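Local coordinates for protein acyl-homoserine-lactone synthase (Pseudomonas aeruginosa, PDB 1RO5) that catalyses the formation of N-(3-oxododecanoyl)homoserine lactone, a quorum-sensing signal recognised by LasR, from an acylated acyl carrier protein and S-adenosyl-L-methionine, at residues K34-S39 with E171-L176; F105-G110 with S118-E123. All coordinates share one frame; numbering follows the deposited sequence. Where two conformers were deposited one is given.

How the contacts relate
Contacts 1 and 2 both reach the main mixed sheet, but at different strands: contact 1 brings the indole of a loop tryptophan against strand 171-179, whereas contact 2 sets helix 118-133 against strand 99-107. Their centres are 18 Å apart and their nearest atoms about 7 Å apart, so they do not touch. Each interface is largely buried and neither has a hydrogen bond between its segments. The chemistry still differs. In contact 1 an aromatic ring spans an alanine and the aliphatic part of a glutamate, and the loop carrying it holds a sulfate by its backbone amides; in contact 2 one isoleucine methyl meets a thiol and a hydroxyl on the helix.

Contact 1. Residues K34-S39 with E171-L176; sequences KGWDVS and ERAVAL. With SO4 (sulfate ion), chain B.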
loop_
_atom_site.group_PDB
_atom_site.type_symbol
_atom_site.label_atom_id
_atom_site.label_comp_id
_atom_site.label_asym_id
_atom_site.label_seq_id
_atom_site.Cartn_x
_atom_site.Cartn_y
_atom_site.Cartn_z
ATOM N N LYS A 34 -8.534 16.429 -0.367
ATOM C CA LYS A 34 -7.698 17.314 -1.147
ATOM C C LYS A 34 -6.246 17.062 -0.829
ATOM O O LYS A 34 -5.888 16.544 0.242
ATOM C CB LYS A 34 -8.058 18.816 -0.942
ATOM C CG LYS A 34 -9.572 19.184 -1.155
ATOM C CD LYS A 34 -9.835 19.772 -2.557
ATOM C CE LYS A 34 -9.661 21.379 -2.513
ATOM N NZ LYS A 34 -9.557 22.039 -3.899
ATOM N N GLY A 35 -5.429 17.345 -1.830
ATOM C CA GLY A 35 -3.990 17.285 -1.725
ATOM C C GLY A 35 -3.418 15.902 -2.108
ATOM O O GLY A 35 -2.176 15.790 -2.380
ATOM N N TRP A 36 -4.303 14.867 -2.196
ATOM C CA TRP A 36 -3.785 13.538 -2.501
ATOM C C TRP A 36 -3.921 13.181 -3.981
ATOM O O TRP A 36 -3.786 11.939 -4.380
ATOM C CB TRP A 36 -4.410 12.528 -1.566
ATOM C CG TRP A 36 -3.874 12.675 -0.180
ATOM C CD1 TRP A 36 -4.256 13.656 0.783
ATOM C CD2 TRP A 36 -2.889 11.866 0.461
ATOM N NE1 TRP A 36 -3.537 13.472 1.944
ATOM C CE2 TRP A 36 -2.721 12.371 1.796
ATOM C CE3 TRP A 36 -2.135 10.772 0.070
ATOM C CZ2 TRP A 36 -1.801 11.832 2.683
ATOM C CZ3 TRP A 36 -1.233 10.231 0.988
ATOM C CH2 TRP A 36 -1.087 10.750 2.267
ATOM N N ASP A 37 -4.104 14.259 -4.808
ATOM C CA ASP A 37 -4.245 14.105 -6.253
ATOM C C ASP A 37 -5.315 13.046 -6.630
ATOM O O ASP A 37 -5.054 12.123 -7.427
ATOM C CB ASP A 37 -2.906 13.637 -6.805
ATOM C CG ASP A 37 -2.545 14.365 -8.026
ATOM O OD1 ASP A 37 -3.475 14.735 -8.752
ATOM O OD2 ASP A 37 -1.406 14.660 -8.346
ATOM N N VAL A 38 -6.491 13.170 -6.025
ATOM C CA VAL A 38 -7.559 12.278 -6.171
ATOM C C VAL A 38 -8.436 12.693 -7.314
ATOM O O VAL A 38 -8.753 13.870 -7.503
ATOM C CB VAL A 38 -8.408 12.293 -4.839
ATOM C CG1 VAL A 38 -9.846 11.680 -5.014
ATOM C CG2 VAL A 38 -7.630 11.691 -3.706
ATOM N N SER A 39 -8.918 11.702 -8.068
ATOM C CA SER A 39 -9.931 11.936 -9.121
ATOM C C SER A 39 -10.910 10.791 -8.972
ATOM O O SER A 39 -10.508 9.596 -8.925
ATOM C CB SER A 39 -9.270 11.872 -10.557
ATOM O OG SER A 39 -8.667 13.147 -11.000
ATOM N N GLU A 171 -4.135 16.074 6.339
ATOM C CA GLU A 171 -3.255 15.069 7.002
ATOM C C GLU A 171 -1.823 15.643 7.221
ATOM O O GLU A 171 -1.404 16.593 6.529
ATOM C CB GLU A 171 -3.155 13.756 6.202
ATOM C CG GLU A 171 -4.472 13.103 5.749
ATOM C CD GLU A 171 -5.355 12.621 6.874
ATOM O OE1 GLU A 171 -6.514 12.306 6.605
ATOM O OE2 GLU A 171 -4.922 12.553 8.058
ATOM N N ARG A 172 -1.100 15.027 8.162
ATOM C CA ARG A 172 0.341 15.095 8.245
ATOM C C ARG A 172 0.917 13.918 7.522
ATOM O O ARG A 172 0.852 12.786 7.968
ATOM C CB ARG A 172 0.797 15.136 9.704
ATOM C CG ARG A 172 0.399 16.517 10.370
ATOM C CD ARG A 172 0.859 16.672 11.838
ATOM N NE ARG A 172 0.354 15.515 12.603
ATOM C CZ ARG A 172 1.037 14.886 13.539
ATOM N NH1 ARG A 172 2.304 15.293 13.831
ATOM N NH2 ARG A 172 0.459 13.825 14.141
ATOM N N ALA A 173 1.486 14.164 6.385
ATOM C CA ALA A 173 1.901 13.036 5.515
ATOM C C ALA A 173 3.391 12.925 5.591
ATOM O O ALA A 173 4.030 13.921 5.837
ATOM C CB ALA A 173 1.496 13.317 4.102
ATOM N N VAL A 174 3.960 11.744 5.345
ATOM C CA VAL A 174 5.373 11.566 5.327
ATOM C C VAL A 174 5.682 10.487 4.291
ATOM O O VAL A 174 4.833 9.633 4.038
ATOM C CB VAL A 174 5.792 11.092 6.789
ATOM C CG1 VAL A 174 4.910 9.822 7.293
ATOM C CG2 VAL A 174 7.293 10.884 6.949
ATOM N N ALA A 175 6.893 10.484 3.711
ATOM C CA ALA A 175 7.432 9.428 2.838
ATOM C C ALA A 175 8.251 8.478 3.676
ATOM O O ALA A 175 9.218 8.898 4.353
ATOM C CB ALA A 175 8.390 10.012 1.747
ATOM N N LEU A 176 7.914 7.184 3.597
ATOM C CA LEU A 176 8.616 6.213 4.341
ATOM C C LEU A 176 9.428 5.251 3.468
ATOM O O LEU A 176 9.015 4.910 2.381
ATOM C CB LEU A 176 7.551 5.409 5.080
ATOM C CG LEU A 176 6.699 6.177 6.074
ATOM C CD1 LEU A 176 5.799 5.132 6.637
ATOM C CD2 LEU A 176 7.485 6.838 7.223
HETATM S S SO4 B . -5.876 17.476 -5.122
HETATM O O1 SO4 B . -5.894 17.845 -6.531
HETATM O O2 SO4 B . -4.462 17.167 -4.814
HETATM O O3 SO4 B . -6.755 16.288 -4.749
HETATM O O4 SO4 B . -6.536 18.632 -4.408
#
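The indole of Trp36 carries this contact, meeting segment 171-176 through NE1 and CZ2. At the five-membered ring, Glu171 CG lies 3.9 Å from Trp36 NE1; at the benzo ring, Ala173 CB is 3.9 Å from Trp36 CZ2 and slightly farther from CH2. Both carbons approach obliquely. Glu171 and Ala173 are two residues apart and direct their CB atoms to the same side of the strand, and the indole bridges them. Glu171 touches through CG, set beside its backbone N by chi1 (-50°); a bend at chi2 then turns the carboxylate. The Glu171 side chain crosses the indole at about a right angle, with the carboxylate plane 72° from the ring plane. No hydrogen bond joins the segments; the weak one made by Trp36 NE1 goes to Ile168 O.

Further partners fix the tryptophan. Arg33 makes a cation-pi contact with the indole, Phe84 meets it edge-to-face, and Arg104 donates to Trp36 O. The same loop binds a sulfate, probably from the crystallisation liquor, through its backbone amides. Gly35 N donates to sulfate O4 over 3.1 Å, nearly straight at 167°, and Asp37 N to sulfate O2 over 2.9 Å, more bent. Val38 N adds a weak bond to sulfate O3. Gly35 and Asp37 both have positive phi in this loop.

The contact joins the loop after helix 16-30 to strand 171-179 of the mixed sheet through one buried tryptophan, within the alpha-beta-alpha sandwich of the autoinducer synthase family.

Contact 2. Residues F105-G110 with S118-E123; sequences FAINSG and SDCTLE
A beta-alpha-beta unit formed by strand 99-107, helix 118-133 and strand 139-145 contains this contact, where the last residue of the first strand meets the first turn of the helix. Ile107 supplies the strand side through one atom, CD1. That methyl reaches two consecutive helix residues, lying 3.7 Å from Thr121 OG1 and 4.0 Å from Cys120 SG, with Cys120 CB slightly farther away. The backbones stay well apart: the closest CA pair, Ile107 and Cys120, is separated by 8.3 Å, a gap crossed by side chains.

The torsions explain the reach. Ile107 has CG1 beside its backbone N and an extended chi2 of -175°, which carries CD1 out toward the helix. Cys120 points its CB toward the strand, and chi1 of -174° brings SG to the isoleucine methyl. Thr121 instead crosses the isoleucine at about a right angle and presents its hydroxyl oxygen to the methyl. The methyl can offer only van der Waals contact; the hydrogen bond of Thr121 OG1 is with Phe117 O, a carbonyl one helical turn back. That bond satisfies a buried polar group beside an apolar neighbour. Within the helix, Glu123 N bonds to Asp119 O over 2.7 Å and Leu122 N to Ser118 O over 3.3 Å, the i to i-4 bonds expected of an alpha-helix in its first turns.

Ile107 also touches Trp69 on the adjoining antiparallel strand 64-73, while Thr121 reaches Met151 of helix 146-154. Ala106, the preceding strand residue, packs on helix 16-30, so this strand end has helices over both faces of the sheet.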
loop_
_atom_site.group_PDB
_atom_site.type_symbol
_atom_site.label_atom_id
_atom_site.label_comp_id
_atom_site.label_asym_id
_atom_site.label_seq_id
_atom_site.Cartn_x
_atom_site.Cartn_y
_atom_site.Cartn_z
ATOM N N PHE A 105 -3.773 3.090 0.220
ATOM C CA PHE A 105 -4.250 2.189 1.261
ATOM C C PHE A 105 -5.635 2.495 1.535
ATOM O O PHE A 105 -5.914 3.531 2.010
ATOM C CB PHE A 105 -3.523 2.186 2.659
ATOM C CG PHE A 105 -2.050 2.316 2.609
ATOM C CD1 PHE A 105 -1.367 2.190 1.406
ATOM C CD2 PHE A 105 -1.359 2.704 3.743
ATOM C CE1 PHE A 105 0.043 2.417 1.318
ATOM C CE2 PHE A 105 0.046 2.885 3.678
ATOM C CZ PHE A 105 0.724 2.727 2.422
ATOM N N ALA A 106 -6.534 1.582 1.336
ATOM C CA ALA A 106 -7.920 1.878 1.537
ATOM C C ALA A 106 -8.539 0.661 2.248
ATOM O O ALA A 106 -8.486 -0.451 1.718
ATOM C CB ALA A 106 -8.662 2.135 0.106
ATOM N N ILE A 107 -9.135 0.892 3.434
ATOM C CA ILE A 107 -9.762 -0.165 4.268
ATOM C C ILE A 107 -11.179 0.218 4.582
ATOM O O ILE A 107 -11.441 1.305 5.074
ATOM C CB ILE A 107 -8.916 -0.477 5.586
ATOM C CG1 ILE A 107 -7.599 -1.128 5.200
ATOM C CG2 ILE A 107 -9.630 -1.505 6.477
ATOM C CD1 ILE A 107 -6.842 -1.542 6.315
ATOM N N ASN A 108 -12.093 -0.671 4.267
ATOM C CA ASN A 108 -13.471 -0.428 4.534
ATOM C C ASN A 108 -13.641 -0.235 6.064
ATOM O O ASN A 108 -13.247 -1.130 6.942
ATOM C CB ASN A 108 -14.349 -1.555 4.049
ATOM C CG ASN A 108 -15.833 -1.292 4.347
ATOM O OD1 ASN A 108 -16.297 -0.130 4.424
ATOM N ND2 ASN A 108 -16.588 -2.360 4.504
ATOM N N SER A 109 -14.213 0.931 6.377
ATOM C CA SER A 109 -14.337 1.331 7.783
ATOM C C SER A 109 -15.632 0.832 8.558
ATOM O O SER A 109 -15.501 0.645 9.800
ATOM C CB SER A 109 -14.197 2.846 7.837
ATOM O OG SER A 109 -15.427 3.432 7.396
ATOM N N GLY A 110 -16.787 0.639 7.840
ATOM C CA GLY A 110 -18.052 0.071 8.317
ATOM C C GLY A 110 -18.035 -1.126 9.297
ATOM O O GLY A 110 -16.952 -1.616 9.757
ATOM N N SER A 118 -6.010 -2.644 12.944
ATOM C CA SER A 118 -4.568 -2.711 13.315
ATOM C C SER A 118 -4.060 -3.915 12.520
ATOM O O SER A 118 -3.145 -3.792 11.689
ATOM C CB SER A 118 -4.359 -2.932 14.849
ATOM O OG SER A 118 -5.433 -2.389 15.672
ATOM N N ASP A 119 -4.754 -5.037 12.731
ATOM C CA ASP A 119 -4.472 -6.339 12.133
ATOM C C ASP A 119 -4.757 -6.517 10.649
ATOM O O ASP A 119 -3.974 -7.172 9.944
ATOM C CB ASP A 119 -5.269 -7.402 12.854
ATOM C CG ASP A 119 -4.886 -7.495 14.269
ATOM O OD1 ASP A 119 -5.062 -8.599 14.838
ATOM O OD2 ASP A 119 -4.382 -6.519 14.885
ATOM N N CYS A 120 -5.896 -6.007 10.186
ATOM C CA CYS A 120 -6.165 -6.065 8.785
ATOM C C CYS A 120 -4.867 -5.663 8.122
ATOM O O CYS A 120 -4.345 -6.408 7.269
ATOM C CB CYS A 120 -7.287 -5.144 8.349
ATOM S SG CYS A 120 -7.639 -5.429 6.599
ATOM N N THR A 121 -4.330 -4.525 8.547
ATOM C CA THR A 121 -3.064 -4.049 8.030
ATOM C C THR A 121 -1.893 -5.033 8.189
ATOM O O THR A 121 -1.104 -5.194 7.276
ATOM C CB THR A 121 -2.741 -2.680 8.645
ATOM O OG1 THR A 121 -3.942 -1.858 8.553
ATOM C CG2 THR A 121 -1.564 -1.882 7.801
ATOM N N LEU A 122 -1.784 -5.652 9.359
ATOM C CA LEU A 122 -0.785 -6.644 9.631
ATOM C C LEU A 122 -0.830 -7.666 8.530
ATOM O O LEU A 122 0.196 -7.944 7.895
ATOM C CB LEU A 122 -1.113 -7.355 10.982
ATOM C CG LEU A 122 -0.387 -8.632 11.476
ATOM C CD1 LEU A 122 0.989 -8.233 11.887
ATOM C CD2 LEU A 122 -1.120 -9.225 12.647
ATOM N N GLU A 123 -2.019 -8.237 8.338
ATOM C CA GLU A 123 -2.185 -9.316 7.414
ATOM C C GLU A 123 -1.791 -8.913 5.991
ATOM O O GLU A 123 -1.094 -9.667 5.249
ATOM C CB GLU A 123 -3.604 -9.814 7.443
ATOM C CG GLU A 123 -3.867 -10.655 8.648
ATOM C CD GLU A 123 -3.092 -11.957 8.627
ATOM O OE1 GLU A 123 -3.226 -12.727 9.592
ATOM O OE2 GLU A 123 -2.382 -12.205 7.631
#